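223aa long hypothetical arylmalonate decarboxylase (Sulfolobus tokodaii, PDB 2DGD) is of unsettled function but probably acts as a lyase related to arylmalonate decarboxylase, which removes one carboxyl group from arylmalonates as carbon dioxide. Local coordinates at residues 19-24 with 181-186; 154-159 with 188-193; 175-180 with 197-202. All blocks are in the same frame, centred on the assembly; numbering follows the deposited sequence.

Contact 1 of 3, residues 19-24 with 181-186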
loop_
_atom_site.group_PDB
_atom_site.type_symbol
_atom_site.label_atom_id
_atom_site.label_comp_id
_atom_site.label_asym_id
_atom_site.label_seq_id
_atom_site.Cartn_x
_atom_site.Cartn_y
_atom_site.Cartn_z
HETATM N N MSE A 19 22.873 -19.387 6.806
HETATM C CA MSE A 19 22.137 -19.330 8.058
HETATM C C MSE A 19 21.866 -17.939 8.619
HETATM O O MSE A 19 20.776 -17.673 9.110
HETATM C CB MSE A 19 22.837 -20.187 9.118
HETATM C CG MSE A 19 22.130 -20.149 10.467
HETATM SE SE MSE A 19 22.658 -21.528 11.698
HETATM C CE MSE A 19 20.908 -22.262 12.070
ATOM N N GLU A 20 22.849 -17.056 8.568
ATOM C CA GLU A 20 22.661 -15.715 9.098
ATOM C C GLU A 20 21.543 -15.005 8.354
ATOM O O GLU A 20 20.723 -14.314 8.956
ATOM C CB GLU A 20 23.973 -14.937 9.006
ATOM C CG GLU A 20 25.034 -15.490 9.943
ATOM C CD GLU A 20 26.425 -15.011 9.615
ATOM O OE1 GLU A 20 26.860 -15.214 8.468
ATOM O OE2 GLU A 20 27.092 -14.438 10.501
ATOM N N TYR A 21 21.499 -15.187 7.040
ATOM C CA TYR A 21 20.461 -14.568 6.223
ATOM C C TYR A 21 19.083 -15.104 6.622
ATOM O O TYR A 21 18.164 -14.330 6.872
ATOM C CB TYR A 21 20.720 -14.850 4.744
ATOM C CG TYR A 21 19.588 -14.432 3.837
ATOM C CD1 TYR A 21 19.445 -13.103 3.422
ATOM C CD2 TYR A 21 18.646 -15.366 3.401
ATOM C CE1 TYR A 21 18.391 -12.722 2.589
ATOM C CE2 TYR A 21 17.592 -14.994 2.573
ATOM C CZ TYR A 21 17.471 -13.676 2.170
ATOM O OH TYR A 21 16.429 -13.336 1.340
ATOM N N ASP A 22 18.944 -16.428 6.673
ATOM C CA ASP A 22 17.681 -17.055 7.061
ATOM C C ASP A 22 17.209 -16.552 8.420
ATOM O O ASP A 22 16.063 -16.128 8.573
ATOM C CB ASP A 22 17.826 -18.579 7.120
ATOM C CG ASP A 22 17.685 -19.233 5.762
ATOM O OD1 ASP A 22 17.862 -20.466 5.676
ATOM O OD2 ASP A 22 17.392 -18.521 4.782
ATOM N N LEU A 23 18.103 -16.601 9.403
ATOM C CA LEU A 23 17.792 -16.168 10.757
ATOM C C LEU A 23 17.264 -14.738 10.837
ATOM O O LEU A 23 16.291 -14.477 11.535
ATOM C CB LEU A 23 19.027 -16.336 11.645
ATOM C CG LEU A 23 19.022 -17.506 12.645
ATOM C CD1 LEU A 23 18.188 -18.671 12.133
ATOM C CD2 LEU A 23 20.465 -17.939 12.911
ATOM N N TRP A 24 17.895 -13.810 10.129
ATOM C CA TRP A 24 17.434 -12.427 10.147
ATOM C C TRP A 24 16.086 -12.271 9.455
ATOM O O TRP A 24 15.226 -11.528 9.912
ATOM C CB TRP A 24 18.457 -11.500 9.486
ATOM C CG TRP A 24 19.511 -11.005 10.438
ATOM C CD1 TRP A 24 20.782 -11.495 10.600
ATOM C CD2 TRP A 24 19.370 -9.938 11.385
ATOM N NE1 TRP A 24 21.437 -10.797 11.586
ATOM C CE2 TRP A 24 20.597 -9.836 12.086
ATOM C CE3 TRP A 24 18.327 -9.058 11.712
ATOM C CZ2 TRP A 24 20.808 -8.886 13.094
ATOM C CZ3 TRP A 24 18.539 -8.116 12.714
ATOM C CH2 TRP A 24 19.771 -8.039 13.392
ATOM N N ALA A 181 23.669 -24.451 6.108
ATOM C CA ALA A 181 24.381 -23.613 5.132
ATOM C C ALA A 181 23.445 -23.192 3.990
ATOM O O ALA A 181 23.686 -22.200 3.307
ATOM C CB ALA A 181 25.577 -24.350 4.575
ATOM N N LEU A 182 22.377 -23.960 3.785
ATOM C CA LEU A 182 21.403 -23.647 2.756
ATOM C C LEU A 182 20.461 -22.552 3.240
ATOM O O LEU A 182 19.965 -22.601 4.365
ATOM C CB LEU A 182 20.571 -24.883 2.418
ATOM C CG LEU A 182 21.183 -25.999 1.570
ATOM C CD1 LEU A 182 20.193 -27.158 1.482
ATOM C CD2 LEU A 182 21.525 -25.480 0.176
ATOM N N SER A 183 20.230 -21.553 2.401
ATOM C CA SER A 183 19.301 -20.489 2.747
ATOM C C SER A 183 17.954 -20.990 2.232
ATOM O O SER A 183 17.679 -20.949 1.023
ATOM C CB SER A 183 19.681 -19.203 2.042
ATOM O OG SER A 183 18.698 -18.217 2.273
ATOM N N THR A 184 17.126 -21.473 3.151
ATOM C CA THR A 184 15.837 -22.044 2.795
ATOM C C THR A 184 14.618 -21.181 3.067
ATOM O O THR A 184 13.496 -21.609 2.838
ATOM C CB THR A 184 15.655 -23.381 3.521
ATOM O OG1 THR A 184 15.931 -23.198 4.916
ATOM C CG2 THR A 184 16.610 -24.420 2.965
ATOM N N TYR A 185 14.830 -19.962 3.541
ATOM C CA TYR A 185 13.715 -19.073 3.854
ATOM C C TYR A 185 12.608 -19.031 2.794
ATOM O O TYR A 185 11.433 -19.157 3.124
ATOM C CB TYR A 185 14.227 -17.658 4.109
ATOM C CG TYR A 185 13.141 -16.728 4.573
ATOM C CD1 TYR A 185 12.691 -15.682 3.767
ATOM C CD2 TYR A 185 12.534 -16.916 5.810
ATOM C CE1 TYR A 185 11.660 -14.852 4.187
ATOM C CE2 TYR A 185 11.507 -16.091 6.238
ATOM C CZ TYR A 185 11.074 -15.063 5.422
ATOM O OH TYR A 185 10.055 -14.255 5.854
ATOM N N GLU A 186 12.977 -18.849 1.529
ATOM C CA GLU A 186 11.990 -18.792 0.453
ATOM C C GLU A 186 11.603 -20.175 -0.074
ATOM O O GLU A 186 10.421 -20.525 -0.119
ATOM C CB GLU A 186 12.504 -17.943 -0.721
ATOM C CG GLU A 186 12.789 -16.486 -0.399
ATOM C CD GLU A 186 14.182 -16.258 0.189
ATOM O OE1 GLU A 186 14.492 -15.091 0.545
ATOM O OE2 GLU A 186 14.971 -17.235 0.289
#
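D22 and Y21, on consecutive positions of helix 19-26, both reach the loop that leads from strand 174-177 into helix 187-195. This joins the two halves of the α/β fold, since the helix packs on the sheet of strand 6-13 while the loop leaves the second sheet.

The carboxylate of D22 takes three of the bonds across the contact. CG of D22 lies beside its own backbone N (chi1 -83°), and both oxygens meet the loop backbone. T184 N gives OD1 a bond of 2.8 Å, received on the syn lone pair. OD2 takes two donors, which come from opposite faces of the carboxylate plane: Y185 N at 3.2 Å, and the hydroxyl S183 OG at 2.8 Å. Donors from three successive residues, S183, T184 and Y185, thus hold the carboxylate, and N203 adds a further bond to OD1.

Van der Waals contact is modest. S183 OG sits obliquely by the Y21 ring, 3.1 Å from CD2, and CB of Y185 lies against D22 OD2. Beyond this, Y21 packs on W24 of a second subunit, and a glycerol, probably from the crystallisation liquor, is bound about 5 Å from its side chain.

One further bond is made side chain to side chain: with CG of Y21 anti to the backbone N (chi1 171°), OH donates to the syn lone pair of E186 OE1 at 2.7 Å, ring and carboxylate nearly coplanar.

Contact 2 of 3, residues 154-159 with 188-193; sequences PIFTIY and VQYLHE
The ring of Y190 has F156 over one face: CZ of the phenylalanine stands 3.7 Å above the plane, shifted toward the rim and nearest CE1. The two rings are neither stacked nor edge-to-face, for their planes meet at 42° with centroids 5.0 Å apart. I155 also reaches this tyrosine, its CG2 lying obliquely 4.2 Å from CD1. On the ring of Y159, L191 CD2 sits over one face, 3.5 Å from Y159 CD2, the two side chains lying alongside and pointing opposite ways. The Y190 backbone C lies at the edge of the same ring, and Y190 CB approaches it obliquely, 3.6 Å from Y159 CD2.

The helices that carry these groups, 155-163 and 187-195, run in broadly the same direction, with short-segment axes 9.6 Å apart and inclined by 39°. They lie over one side of the sheet, where I158 and L191 both touch I177 of strand 174-177. CG of Y159 is anti to its backbone N (chi1 178°), and the ring beyond it meets Y190 CB and L191 CD2.

Both phenol oxygens find partners beyond the two segments: Y159 OH bonds D194 of helix 187-195 and K163 of its own helix, and Y190 OH bonds E29 of a third subunit. G4 of that subunit packs on F156 and Y159. An alanine in place of Y159 would probably leave L191 CD2 and Y190 CB without their aromatic cover, and D194 and K163 without the hydroxyl they share.

Between the two segments the contact is apolar, with no hydrogen bond across it; just beyond them the hydroxyl of Y159 adds a polar tie from one helix to the other, while that of Y190 is spent on the subunit interface.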
loop_
_atom_site.group_PDB
_atom_site.type_symbol
_atom_site.label_atom_id
_atom_site.label_comp_id
_atom_site.label_asym_id
_atom_site.label_seq_id
_atom_site.Cartn_x
_atom_site.Cartn_y
_atom_site.Cartn_z
ATOM N N PRO A 154 20.824 -21.597 -5.132
ATOM C CA PRO A 154 19.665 -20.764 -5.467
ATOM C C PRO A 154 18.349 -21.324 -4.924
ATOM O O PRO A 154 18.182 -22.538 -4.786
ATOM C CB PRO A 154 19.676 -20.753 -6.995
ATOM C CG PRO A 154 21.100 -21.003 -7.333
ATOM C CD PRO A 154 21.493 -22.063 -6.352
ATOM N N ILE A 155 17.414 -20.425 -4.634
ATOM C CA ILE A 155 16.116 -20.804 -4.114
ATOM C C ILE A 155 15.496 -21.965 -4.877
ATOM O O ILE A 155 15.188 -23.011 -4.298
ATOM C CB ILE A 155 15.144 -19.622 -4.165
ATOM C CG1 ILE A 155 15.641 -18.520 -3.231
ATOM C CG2 ILE A 155 13.742 -20.080 -3.786
ATOM C CD1 ILE A 155 14.794 -17.265 -3.244
ATOM N N PHE A 156 15.315 -21.789 -6.179
ATOM C CA PHE A 156 14.690 -22.835 -6.969
ATOM C C PHE A 156 15.521 -24.073 -7.241
ATOM O O PHE A 156 14.994 -25.084 -7.690
ATOM C CB PHE A 156 14.130 -22.240 -8.254
ATOM C CG PHE A 156 12.919 -21.393 -8.018
ATOM C CD1 PHE A 156 11.730 -21.975 -7.586
ATOM C CD2 PHE A 156 12.980 -20.008 -8.141
ATOM C CE1 PHE A 156 10.615 -21.187 -7.273
ATOM C CE2 PHE A 156 11.872 -19.215 -7.831
ATOM C CZ PHE A 156 10.691 -19.805 -7.394
ATOM N N THR A 157 16.814 -24.018 -6.963
ATOM C CA THR A 157 17.630 -25.203 -7.142
ATOM C C THR A 157 17.247 -26.117 -5.985
ATOM O O THR A 157 17.169 -27.338 -6.132
ATOM C CB THR A 157 19.121 -24.884 -7.062
ATOM O OG1 THR A 157 19.526 -24.207 -8.257
ATOM C CG2 THR A 157 19.922 -26.149 -6.903
ATOM N N ILE A 158 17.001 -25.507 -4.830
ATOM C CA ILE A 158 16.596 -26.235 -3.635
ATOM C C ILE A 158 15.178 -26.723 -3.866
ATOM O O ILE A 158 14.811 -27.820 -3.465
ATOM C CB ILE A 158 16.602 -25.322 -2.386
ATOM C CG1 ILE A 158 18.039 -24.898 -2.057
ATOM C CG2 ILE A 158 15.928 -26.035 -1.210
ATOM C CD1 ILE A 158 18.141 -23.901 -0.934
ATOM N N TYR A 159 14.380 -25.890 -4.517
ATOM C CA TYR A 159 13.007 -26.240 -4.799
ATOM C C TYR A 159 12.920 -27.458 -5.717
ATOM O O TYR A 159 12.181 -28.401 -5.435
ATOM C CB TYR A 159 12.285 -25.042 -5.420
ATOM C CG TYR A 159 10.845 -25.311 -5.794
ATOM C CD1 TYR A 159 10.527 -25.921 -7.006
ATOM C CD2 TYR A 159 9.798 -24.984 -4.922
ATOM C CE1 TYR A 159 9.202 -26.202 -7.347
ATOM C CE2 TYR A 159 8.467 -25.268 -5.253
ATOM C CZ TYR A 159 8.184 -25.878 -6.468
ATOM O OH TYR A 159 6.896 -26.189 -6.804
ATOM N N VAL A 188 11.529 -23.119 1.079
ATOM C CA VAL A 188 10.626 -23.833 1.959
ATOM C C VAL A 188 9.172 -23.337 1.880
ATOM O O VAL A 188 8.239 -24.120 2.028
ATOM C CB VAL A 188 11.186 -23.774 3.402
ATOM C CG1 VAL A 188 10.098 -23.857 4.413
ATOM C CG2 VAL A 188 12.167 -24.922 3.599
ATOM N N GLN A 189 8.971 -22.048 1.625
ATOM C CA GLN A 189 7.611 -21.510 1.527
ATOM C C GLN A 189 6.935 -21.988 0.251
ATOM O O GLN A 189 5.761 -22.364 0.262
ATOM C CB GLN A 189 7.632 -19.987 1.537
ATOM C CG GLN A 189 8.129 -19.385 2.829
ATOM C CD GLN A 189 8.154 -17.869 2.792
ATOM O OE1 GLN A 189 7.114 -17.220 2.626
ATOM N NE2 GLN A 189 9.345 -17.292 2.948
ATOM N N TYR A 190 7.676 -21.952 -0.851
ATOM C CA TYR A 190 7.146 -22.405 -2.122
ATOM C C TYR A 190 6.793 -23.880 -2.021
ATOM O O TYR A 190 5.697 -24.294 -2.392
ATOM C CB TYR A 190 8.174 -22.215 -3.226
ATOM C CG TYR A 190 8.348 -20.792 -3.676
ATOM C CD1 TYR A 190 9.545 -20.112 -3.463
ATOM C CD2 TYR A 190 7.325 -20.132 -4.348
ATOM C CE1 TYR A 190 9.719 -18.810 -3.914
ATOM C CE2 TYR A 190 7.485 -18.836 -4.801
ATOM C CZ TYR A 190 8.684 -18.180 -4.581
ATOM O OH TYR A 190 8.839 -16.892 -5.030
ATOM N N LEU A 191 7.730 -24.680 -1.525
ATOM C CA LEU A 191 7.484 -26.102 -1.384
ATOM C C LEU A 191 6.254 -26.370 -0.511
ATOM O O LEU A 191 5.375 -27.144 -0.892
ATOM C CB LEU A 191 8.718 -26.791 -0.800
ATOM C CG LEU A 191 9.899 -26.912 -1.768
ATOM C CD1 LEU A 191 11.118 -27.494 -1.068
ATOM C CD2 LEU A 191 9.486 -27.800 -2.941
ATOM N N HIS A 192 6.184 -25.718 0.644
ATOM C CA HIS A 192 5.065 -25.908 1.555
ATOM C C HIS A 192 3.713 -25.622 0.898
ATOM O O HIS A 192 2.745 -26.367 1.087
ATOM C CB HIS A 192 5.231 -25.020 2.786
ATOM C CG HIS A 192 4.114 -25.153 3.771
ATOM N ND1 HIS A 192 3.397 -24.072 4.236
ATOM C CD2 HIS A 192 3.569 -26.245 4.360
ATOM C CE1 HIS A 192 2.460 -24.490 5.068
ATOM N NE2 HIS A 192 2.543 -25.804 5.160
ATOM N N GLU A 193 3.644 -24.533 0.142
ATOM C CA GLU A 193 2.413 -24.177 -0.534
ATOM C C GLU A 193 2.056 -25.206 -1.595
ATOM O O GLU A 193 0.925 -25.673 -1.661
ATOM C CB GLU A 193 2.547 -22.823 -1.218
ATOM C CG GLU A 193 2.308 -21.624 -0.352
ATOM C CD GLU A 193 2.522 -20.347 -1.129
ATOM O OE1 GLU A 193 1.869 -20.187 -2.189
ATOM O OE2 GLU A 193 3.346 -19.511 -0.690
#

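Contact 3 of 3, residues 175-180 with 197-202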
loop_
_atom_site.group_PDB
_atom_site.type_symbol
_atom_site.label_atom_id
_atom_site.label_comp_id
_atom_site.label_asym_id
_atom_site.label_seq_id
_atom_site.Cartn_x
_atom_site.Cartn_y
_atom_site.Cartn_z
ATOM N N VAL A 175 8.536 -32.997 4.490
ATOM C CA VAL A 175 9.839 -32.993 3.846
ATOM C C VAL A 175 10.822 -32.323 4.794
ATOM O O VAL A 175 10.470 -31.383 5.517
ATOM C CB VAL A 175 9.820 -32.187 2.532
ATOM C CG1 VAL A 175 11.235 -31.967 2.041
ATOM C CG2 VAL A 175 8.993 -32.905 1.477
ATOM N N TYR A 176 12.055 -32.810 4.799
ATOM C CA TYR A 176 13.085 -32.227 5.646
ATOM C C TYR A 176 14.278 -31.883 4.776
ATOM O O TYR A 176 14.742 -32.719 4.007
ATOM C CB TYR A 176 13.507 -33.213 6.743
ATOM C CG TYR A 176 14.802 -32.839 7.446
ATOM C CD1 TYR A 176 14.934 -31.625 8.121
ATOM C CD2 TYR A 176 15.901 -33.695 7.420
ATOM C CE1 TYR A 176 16.133 -31.272 8.751
ATOM C CE2 TYR A 176 17.099 -33.354 8.047
ATOM C CZ TYR A 176 17.209 -32.141 8.709
ATOM O OH TYR A 176 18.402 -31.799 9.315
ATOM N N ILE A 177 14.765 -30.650 4.885
ATOM C CA ILE A 177 15.926 -30.222 4.111
ATOM C C ILE A 177 17.075 -29.972 5.078
ATOM O O ILE A 177 17.049 -29.011 5.848
ATOM C CB ILE A 177 15.617 -28.942 3.307
ATOM C CG1 ILE A 177 14.452 -29.205 2.358
ATOM C CG2 ILE A 177 16.823 -28.527 2.494
ATOM C CD1 ILE A 177 13.966 -27.976 1.627
ATOM N N ALA A 178 18.081 -30.840 5.028
ATOM C CA ALA A 178 19.237 -30.756 5.921
ATOM C C ALA A 178 20.287 -29.693 5.596
ATOM O O ALA A 178 20.369 -29.203 4.476
ATOM C CB ALA A 178 19.905 -32.119 6.007
ATOM N N CYS A 179 21.079 -29.364 6.613
ATOM C CA CYS A 179 22.176 -28.392 6.564
ATOM C C CYS A 179 21.760 -26.931 6.705
ATOM O O CYS A 179 20.900 -26.433 5.972
ATOM C CB CYS A 179 23.025 -28.555 5.293
ATOM S SG CYS A 179 24.753 -28.006 5.530
ATOM N N THR A 180 22.397 -26.252 7.656
ATOM C CA THR A 180 22.117 -24.856 7.935
ATOM C C THR A 180 22.816 -23.914 6.976
ATOM O O THR A 180 22.585 -22.708 7.026
ATOM C CB THR A 180 22.533 -24.479 9.362
ATOM O OG1 THR A 180 23.945 -24.671 9.512
ATOM C CG2 THR A 180 21.790 -25.325 10.372
HETATM N N MSE A 197 2.065 -29.711 2.586
HETATM C CA MSE A 197 2.527 -30.506 3.719
HETATM C C MSE A 197 3.669 -29.734 4.349
HETATM O O MSE A 197 4.296 -28.900 3.699
HETATM C CB MSE A 197 3.027 -31.876 3.264
HETATM C CG MSE A 197 4.226 -31.820 2.327
HETATM SE SE MSE A 197 5.042 -33.540 2.003
HETATM C CE MSE A 197 3.833 -34.145 0.588
ATOM N N PRO A 198 3.955 -29.988 5.626
ATOM C CA PRO A 198 5.060 -29.236 6.221
ATOM C C PRO A 198 6.404 -29.534 5.551
ATOM O O PRO A 198 6.738 -30.684 5.270
ATOM C CB PRO A 198 5.015 -29.659 7.690
ATOM C CG PRO A 198 4.410 -31.020 7.642
ATOM C CD PRO A 198 3.324 -30.876 6.614
ATOM N N VAL A 199 7.152 -28.477 5.261
ATOM C CA VAL A 199 8.467 -28.605 4.656
ATOM C C VAL A 199 9.391 -27.966 5.679
ATOM O O VAL A 199 9.417 -26.744 5.812
ATOM C CB VAL A 199 8.542 -27.851 3.316
ATOM C CG1 VAL A 199 9.944 -27.958 2.734
ATOM C CG2 VAL A 199 7.527 -28.432 2.347
ATOM N N VAL A 200 10.132 -28.798 6.405
ATOM C CA VAL A 200 11.015 -28.323 7.470
ATOM C C VAL A 200 12.498 -28.218 7.134
ATOM O O VAL A 200 13.152 -29.218 6.829
ATOM C CB VAL A 200 10.881 -29.227 8.718
ATOM C CG1 VAL A 200 11.772 -28.720 9.841
ATOM C CG2 VAL A 200 9.436 -29.277 9.165
ATOM N N SER A 201 13.033 -27.006 7.199
ATOM C CA SER A 201 14.451 -26.807 6.930
ATOM C C SER A 201 15.121 -26.721 8.285
ATOM O O SER A 201 14.486 -26.378 9.281
ATOM C CB SER A 201 14.694 -25.510 6.174
ATOM O OG SER A 201 14.543 -24.409 7.042
ATOM N N GLU A 202 16.409 -27.017 8.322
ATOM C CA GLU A 202 17.130 -27.001 9.580
ATOM C C GLU A 202 17.131 -25.618 10.223
ATOM O O GLU A 202 16.991 -25.497 11.447
ATOM C CB GLU A 202 18.553 -27.513 9.358
ATOM C CG GLU A 202 19.249 -27.940 10.625
ATOM C CD GLU A 202 20.361 -28.934 10.371
ATOM O OE1 GLU A 202 21.162 -29.172 11.300
ATOM O OE2 GLU A 202 20.428 -29.483 9.248
#
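V175 lies opposite V199 and brackets it, its N bonded to P198 O and its O to V200 N at 2.8 Å. So begins the pairing of parallel strands 174-177 and 199-201, the two strands of a β-α-β unit whose helix is 187-195. I177 N then bonds V200 O at 2.9 Å. One more backbone bond, E202 N to I177 O at 3.2 Å, carries the pairing past the strand ends into the start of helix 202-214.

There the side chain of E202 takes over. CG is anti to the backbone N (chi1 -162°) and the chain beyond it is extended, reaching back to the loop after I177. OE2 accepts from C179 N at 2.7 Å, met on the anti side and 29° out of the carboxylate plane. Y176 OH stands 3.1 Å from the same oxygen, and T180 CG2 packs 3.7 Å from E202 CG.

Further out, each face of the sheet has its own cover. V199 and I177 touch through CG1 and CD1 beneath helix 187-195, whereas Y176 and V200 lie against helix 95-105. The Y176 ring has A178 N over the centre of one face and meets W129 as well. S201 OG caps A204 N at the start of helix 202-214, and T180 OG1 is bonded to G73.

The chemistry is thus divided: regular backbone bonds hold the strands, and beyond them one buried carboxylate ties the first turn of helix 202-214 to the backbone at C179, which probably restrains the loop after I177.

The three contacts lie close together, contacts 2 and 3 with centres about 10 Å apart and contact 1 about 12 Å from each. Their segments interleave along the chain: 19-24, then 154-159, then 175-180, 181-186, 188-193 and 197-202 almost without a break. Contact 3 forms the strand pair at one side of the four-stranded sheet; contact 2 lies on a face of it, where V188 CG2 packs against S201 CB. Contact 1 continues the loop from strand 174-177 and reaches the half built on strand 6-13. I158 CD1 touches L182 and T184, linking contacts 1 and 2. One β-α-β unit thereby serves the sheet, the junction between halves and subunit interfaces of the octamer.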